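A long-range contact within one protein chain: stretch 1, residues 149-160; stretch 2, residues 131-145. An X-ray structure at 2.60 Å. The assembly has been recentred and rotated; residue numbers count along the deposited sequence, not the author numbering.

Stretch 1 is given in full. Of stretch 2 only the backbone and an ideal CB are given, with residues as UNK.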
# COMPACT_ATOMS: atom_id res chain seq x y z
N GLU A 149 -18.12 6.57 -4.35
CA GLU A 149 -19.17 7.55 -4.64
C GLU A 149 -20.33 6.84 -5.34
O GLU A 149 -20.22 5.67 -5.70
CB GLU A 149 -18.61 8.67 -5.51
CG GLU A 149 -17.38 9.33 -4.90
CD GLU A 149 -16.94 10.59 -5.63
OE1 GLU A 149 -16.67 10.51 -6.85
OE2 GLU A 149 -16.87 11.65 -4.99
N SER A 150 -21.43 7.54 -5.54
CA SER A 150 -22.58 6.91 -6.17
C SER A 150 -22.47 6.79 -7.68
O SER A 150 -22.99 5.83 -8.25
CB SER A 150 -23.85 7.67 -5.81
OG SER A 150 -24.04 7.66 -4.41
N ARG A 151 -21.80 7.74 -8.31
CA ARG A 151 -21.64 7.73 -9.76
C ARG A 151 -21.17 6.36 -10.25
O ARG A 151 -21.42 5.98 -11.40
CB ARG A 151 -20.62 8.79 -10.18
CG ARG A 151 -19.31 8.66 -9.43
CD ARG A 151 -18.50 9.94 -9.38
NE ARG A 151 -17.53 10.04 -10.46
CZ ARG A 151 -16.38 10.70 -10.36
NH1 ARG A 151 -16.06 11.32 -9.22
NH2 ARG A 151 -15.55 10.75 -11.39
N PHE A 152 -20.51 5.61 -9.38
CA PHE A 152 -20.00 4.29 -9.74
C PHE A 152 -21.03 3.18 -9.58
O PHE A 152 -21.30 2.71 -8.47
CB PHE A 152 -18.73 3.98 -8.94
CG PHE A 152 -17.60 4.93 -9.21
CD1 PHE A 152 -16.95 5.58 -8.17
CD2 PHE A 152 -17.24 5.23 -10.52
CE1 PHE A 152 -15.95 6.52 -8.43
CE2 PHE A 152 -16.25 6.17 -10.79
CZ PHE A 152 -15.60 6.82 -9.74
N ARG A 153 -21.60 2.78 -10.71
CA ARG A 153 -22.61 1.73 -10.76
C ARG A 153 -21.99 0.40 -11.16
O ARG A 153 -22.40 -0.67 -10.69
CB ARG A 153 -23.67 2.10 -11.81
CG ARG A 153 -24.51 3.34 -11.51
CD ARG A 153 -25.75 2.98 -10.71
NE ARG A 153 -25.50 2.91 -9.27
CZ ARG A 153 -26.22 2.17 -8.42
NH1 ARG A 153 -27.22 1.42 -8.86
NH2 ARG A 153 -25.92 2.18 -7.12
N ASN A 154 -20.98 0.47 -12.03
CA ASN A 154 -20.32 -0.72 -12.55
C ASN A 154 -18.92 -0.92 -11.99
O ASN A 154 -18.24 0.05 -11.66
CB ASN A 154 -20.27 -0.61 -14.08
CG ASN A 154 -19.88 -1.91 -14.74
OD1 ASN A 154 -19.64 -1.97 -15.95
ND2 ASN A 154 -19.81 -2.97 -13.94
N LYS A 155 -18.48 -2.17 -11.89
CA LYS A 155 -17.14 -2.47 -11.40
C LYS A 155 -16.07 -2.05 -12.42
O LYS A 155 -15.17 -1.25 -12.10
CB LYS A 155 -16.99 -3.97 -11.10
CG LYS A 155 -17.70 -4.44 -9.85
CD LYS A 155 -17.42 -5.91 -9.60
CE LYS A 155 -18.16 -6.42 -8.38
NZ LYS A 155 -18.07 -7.90 -8.29
N SER A 156 -16.15 -2.59 -13.63
CA SER A 156 -15.19 -2.25 -14.68
C SER A 156 -15.05 -0.75 -14.73
O SER A 156 -13.95 -0.21 -14.84
CB SER A 156 -15.67 -2.74 -16.05
OG SER A 156 -15.59 -4.15 -16.16
N GLY A 157 -16.19 -0.07 -14.63
CA GLY A 157 -16.21 1.37 -14.69
C GLY A 157 -15.35 2.02 -13.63
O GLY A 157 -14.63 2.97 -13.91
N TYR A 158 -15.44 1.52 -12.41
CA TYR A 158 -14.65 2.11 -11.34
C TYR A 158 -13.17 1.86 -11.59
O TYR A 158 -12.37 2.79 -11.55
CB TYR A 158 -15.05 1.54 -9.98
CG TYR A 158 -14.12 2.01 -8.88
CD1 TYR A 158 -14.11 3.34 -8.47
CD2 TYR A 158 -13.21 1.13 -8.29
CE1 TYR A 158 -13.19 3.79 -7.51
CE2 TYR A 158 -12.29 1.57 -7.33
CZ TYR A 158 -12.29 2.89 -6.95
OH TYR A 158 -11.38 3.31 -6.02
N LEU A 159 -12.81 0.60 -11.85
CA LEU A 159 -11.42 0.24 -12.11
C LEU A 159 -10.85 1.01 -13.30
O LEU A 159 -9.67 1.37 -13.32
CB LEU A 159 -11.31 -1.27 -12.33
CG LEU A 159 -10.65 -2.03 -11.17
CD1 LEU A 159 -11.06 -1.46 -9.83
CD2 LEU A 159 -11.05 -3.49 -11.25
N ARG A 160 -11.69 1.27 -14.29
CA ARG A 160 -11.26 2.03 -15.46
C ARG A 160 -10.86 3.41 -14.95
O ARG A 160 -9.76 3.90 -15.22
CB ARG A 160 -12.42 2.15 -16.45
CG ARG A 160 -12.03 2.68 -17.81
CD ARG A 160 -13.23 2.63 -18.73
NE ARG A 160 -13.94 1.36 -18.60
CZ ARG A 160 -15.24 1.21 -18.82
NH1 ARG A 160 -15.99 2.25 -19.19
NH2 ARG A 160 -15.81 0.02 -18.66
N UNK A 131 -16.12 -14.39 -2.04
CA UNK A 131 -15.87 -13.63 -3.25
C UNK A 131 -16.99 -13.73 -4.28
O UNK A 131 -17.71 -14.73 -4.33
CB UNK A 131 -14.56 -14.10 -3.88
N UNK A 132 -17.13 -12.70 -5.10
CA UNK A 132 -18.14 -12.70 -6.14
C UNK A 132 -17.64 -12.00 -7.41
O UNK A 132 -18.14 -10.94 -7.81
CB UNK A 132 -19.41 -12.02 -5.63
N UNK A 133 -16.64 -12.61 -8.03
CA UNK A 133 -16.01 -12.11 -9.24
C UNK A 133 -17.00 -11.90 -10.39
O UNK A 133 -16.95 -10.89 -11.09
CB UNK A 133 -14.91 -13.08 -9.68
N UNK A 134 -17.88 -12.87 -10.57
CA UNK A 134 -18.84 -12.83 -11.65
C UNK A 134 -19.75 -11.61 -11.65
O UNK A 134 -20.10 -11.11 -12.71
CB UNK A 134 -19.70 -14.10 -11.60
N UNK A 135 -20.13 -11.12 -10.47
CA UNK A 135 -21.01 -9.95 -10.40
C UNK A 135 -20.33 -8.71 -10.99
O UNK A 135 -19.14 -8.48 -10.79
CB UNK A 135 -21.42 -9.68 -8.95
N UNK A 136 -21.10 -7.89 -11.70
CA UNK A 136 -20.52 -6.70 -12.31
C UNK A 136 -21.14 -5.39 -11.85
O UNK A 136 -20.47 -4.35 -11.81
CB UNK A 136 -20.64 -6.80 -13.83
N UNK A 137 -22.43 -5.44 -11.51
CA UNK A 137 -23.15 -4.25 -11.09
C UNK A 137 -23.27 -4.08 -9.59
O UNK A 137 -23.23 -5.05 -8.82
CB UNK A 137 -24.55 -4.27 -11.70
N UNK A 138 -23.43 -2.82 -9.18
CA UNK A 138 -23.58 -2.46 -7.78
C UNK A 138 -24.84 -3.12 -7.24
O UNK A 138 -24.92 -3.47 -6.06
CB UNK A 138 -23.63 -0.94 -7.60
N UNK A 139 -25.82 -3.29 -8.13
CA UNK A 139 -27.09 -3.91 -7.78
C UNK A 139 -26.88 -5.37 -7.35
O UNK A 139 -27.39 -5.79 -6.32
CB UNK A 139 -28.06 -3.83 -8.96
N UNK A 140 -26.13 -6.13 -8.15
CA UNK A 140 -25.89 -7.54 -7.84
C UNK A 140 -24.74 -7.85 -6.88
O UNK A 140 -24.49 -9.02 -6.60
CB UNK A 140 -25.63 -8.28 -9.15
N UNK A 141 -24.06 -6.82 -6.39
CA UNK A 141 -22.96 -7.02 -5.45
C UNK A 141 -22.52 -5.69 -4.87
O UNK A 141 -21.38 -5.27 -5.03
CB UNK A 141 -21.78 -7.72 -6.13
N UNK A 142 -23.44 -5.01 -4.17
CA UNK A 142 -23.19 -3.70 -3.55
C UNK A 142 -22.06 -3.69 -2.52
O UNK A 142 -21.42 -2.66 -2.30
CB UNK A 142 -24.47 -3.21 -2.88
N UNK A 143 -21.81 -4.84 -1.90
CA UNK A 143 -20.76 -4.95 -0.90
C UNK A 143 -19.44 -4.40 -1.44
O UNK A 143 -18.76 -3.58 -0.80
CB UNK A 143 -20.59 -6.41 -0.46
N UNK A 144 -19.08 -4.86 -2.64
CA UNK A 144 -17.88 -4.42 -3.33
C UNK A 144 -17.77 -2.90 -3.30
O UNK A 144 -16.74 -2.35 -2.91
CB UNK A 144 -17.88 -4.93 -4.77
N UNK A 145 -18.84 -2.22 -3.71
CA UNK A 145 -18.86 -0.75 -3.79
C UNK A 145 -18.86 0.08 -2.51
O UNK A 145 -18.94 1.31 -2.59
CB UNK A 145 -20.11 -0.35 -4.58

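At 131 no atom of stretch 1 comes within 5.5 Å of the ideal CB, so almost any residue would fit; it is Q131. Position 132 points sideways, its ideal CB 5.1 Å from K155 NZ, and a polar residue would be at ease there; N132 turns OD1 back to accept a weak bond from the backbone N of residue 135. Positions 133 and 134 point away: I133 and T134.

At 135 the ideal CB stands 3.9 Å from K155 NZ. The backbone already serves the ammonium group, through a hydrogen bond from K155 NZ to the carbonyl O of residue 135 (2.8 Å), so a small side chain suffices: A135.

Position 136 faces the start of the helix. Its carbonyl O accepts from K155 N (3.0 Å), and the amide N and hydroxyl of S156 offer donors beside the ND2 of N154. An acceptor of some reach, acidic or amide, would suit. E136 supplies it: OE1 receives S156 N at 2.9 Å and S156 OG at 2.7 Å, with N154 ND2 also bonded to it.

The backbone at 137 is bridged to N154, but its CA-to-CB bond points away, which leaves the choice wide; T137 rests CG2 3.6 Å from R153 O.

At 138 the backbone N donates to R153 O (2.8 Å) while CA-to-CB points toward stretch 1, where several carbonyls lie further along. A long donor is favoured, lysine or arginine. R138, extended with chi1 to chi3 all t, brings NH1 2.8 Å from E149 O in a hydrogen bond and 2.8 Å from F152 O in a weak one. Its CB covers one face of the R153 guanidinium.

Positions 139, 140, 142 and 143 make little or no contact and admit many residues; they are E139, Q140, P142 and S143.

Position 141 points toward stretch 1, its ideal CB 4.3 Å from K155 NZ, so a short acid or another acceptor would answer the charge. D141 forms a salt bridge, OD2 to K155 NZ, at 3.1 Å.

At 144 the ideal CB is 3.9 Å from K155 CE, with Y158 and L159 beyond; a large apolar or aromatic group would fit. W144 lays a ring face against the lysine, CG 3.6 Å from K155 CE, adding a cation-pi contact, while CH2 reaches Y158 CD2 at 3.6 Å.

Position 145 points toward the backbone of 152–155, inviting a broad apolar side chain. F145 places CZ 3.7 Å from K155 CG and 3.6 Å from N154 C.

Stretch 2 (131-145) QNITAETREQDPSWF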
# COMPACT_ATOMS: atom_id res chain seq x y z
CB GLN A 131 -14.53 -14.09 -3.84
CG GLN A 131 -14.48 -14.16 -5.36
CD GLN A 131 -15.24 -15.36 -5.92
OE1 GLN A 131 -14.97 -16.50 -5.56
NE2 GLN A 131 -16.19 -15.09 -6.82
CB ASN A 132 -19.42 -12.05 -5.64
CG ASN A 132 -20.55 -12.16 -6.64
OD1 ASN A 132 -20.43 -12.84 -7.66
ND2 ASN A 132 -21.66 -11.49 -6.35
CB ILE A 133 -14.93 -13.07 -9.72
CG1 ILE A 133 -13.88 -13.25 -8.64
CG2 ILE A 133 -14.31 -12.56 -11.00
CD1 ILE A 133 -12.85 -14.30 -8.98
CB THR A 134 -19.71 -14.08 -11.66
OG1 THR A 134 -18.88 -15.25 -11.63
CG2 THR A 134 -20.55 -14.12 -12.93
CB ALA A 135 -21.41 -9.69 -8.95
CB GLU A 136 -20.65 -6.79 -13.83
CG GLU A 136 -20.07 -5.60 -14.58
CD GLU A 136 -18.54 -5.58 -14.57
OE1 GLU A 136 -17.97 -4.51 -14.89
OE2 GLU A 136 -17.91 -6.62 -14.27
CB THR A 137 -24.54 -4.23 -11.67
OG1 THR A 137 -24.47 -4.56 -13.05
CG2 THR A 137 -25.16 -2.84 -11.52
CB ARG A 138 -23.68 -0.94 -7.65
CG ARG A 138 -23.45 -0.44 -6.26
CD ARG A 138 -23.15 1.04 -6.30
NE ARG A 138 -22.50 1.49 -5.08
CZ ARG A 138 -21.96 2.70 -4.93
NH1 ARG A 138 -22.01 3.57 -5.93
NH2 ARG A 138 -21.36 3.02 -3.79
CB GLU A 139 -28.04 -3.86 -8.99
CG GLU A 139 -29.47 -4.34 -8.73
CD GLU A 139 -30.29 -3.35 -7.89
OE1 GLU A 139 -30.41 -2.17 -8.31
OE2 GLU A 139 -30.81 -3.76 -6.83
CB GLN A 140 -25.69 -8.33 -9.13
CG GLN A 140 -25.11 -7.53 -10.28
CD GLN A 140 -24.91 -8.39 -11.50
OE1 GLN A 140 -24.64 -7.88 -12.59
NE2 GLN A 140 -25.02 -9.70 -11.33
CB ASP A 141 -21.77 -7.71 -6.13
CG ASP A 141 -20.63 -8.03 -5.16
OD1 ASP A 141 -20.91 -8.51 -4.04
OD2 ASP A 141 -19.46 -7.81 -5.53
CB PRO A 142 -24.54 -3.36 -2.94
CG PRO A 142 -25.05 -4.71 -2.52
CD PRO A 142 -24.74 -5.55 -3.73
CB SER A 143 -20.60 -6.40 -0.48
OG SER A 143 -19.97 -6.50 0.78
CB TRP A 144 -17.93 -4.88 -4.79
CG TRP A 144 -16.62 -4.84 -5.56
CD1 TRP A 144 -15.67 -5.82 -5.63
CD2 TRP A 144 -16.16 -3.77 -6.41
NE1 TRP A 144 -14.65 -5.44 -6.47
CE2 TRP A 144 -14.92 -4.19 -6.96
CE3 TRP A 144 -16.66 -2.51 -6.76
CZ2 TRP A 144 -14.18 -3.39 -7.84
CZ3 TRP A 144 -15.92 -1.71 -7.64
CH2 TRP A 144 -14.70 -2.16 -8.17
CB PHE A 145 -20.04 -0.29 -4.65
CG PHE A 145 -20.01 -0.81 -6.05
CD1 PHE A 145 -20.28 -2.15 -6.32
CD2 PHE A 145 -19.72 0.04 -7.11
CE1 PHE A 145 -20.26 -2.64 -7.62
CE2 PHE A 145 -19.70 -0.43 -8.42
CZ PHE A 145 -19.97 -1.77 -8.68
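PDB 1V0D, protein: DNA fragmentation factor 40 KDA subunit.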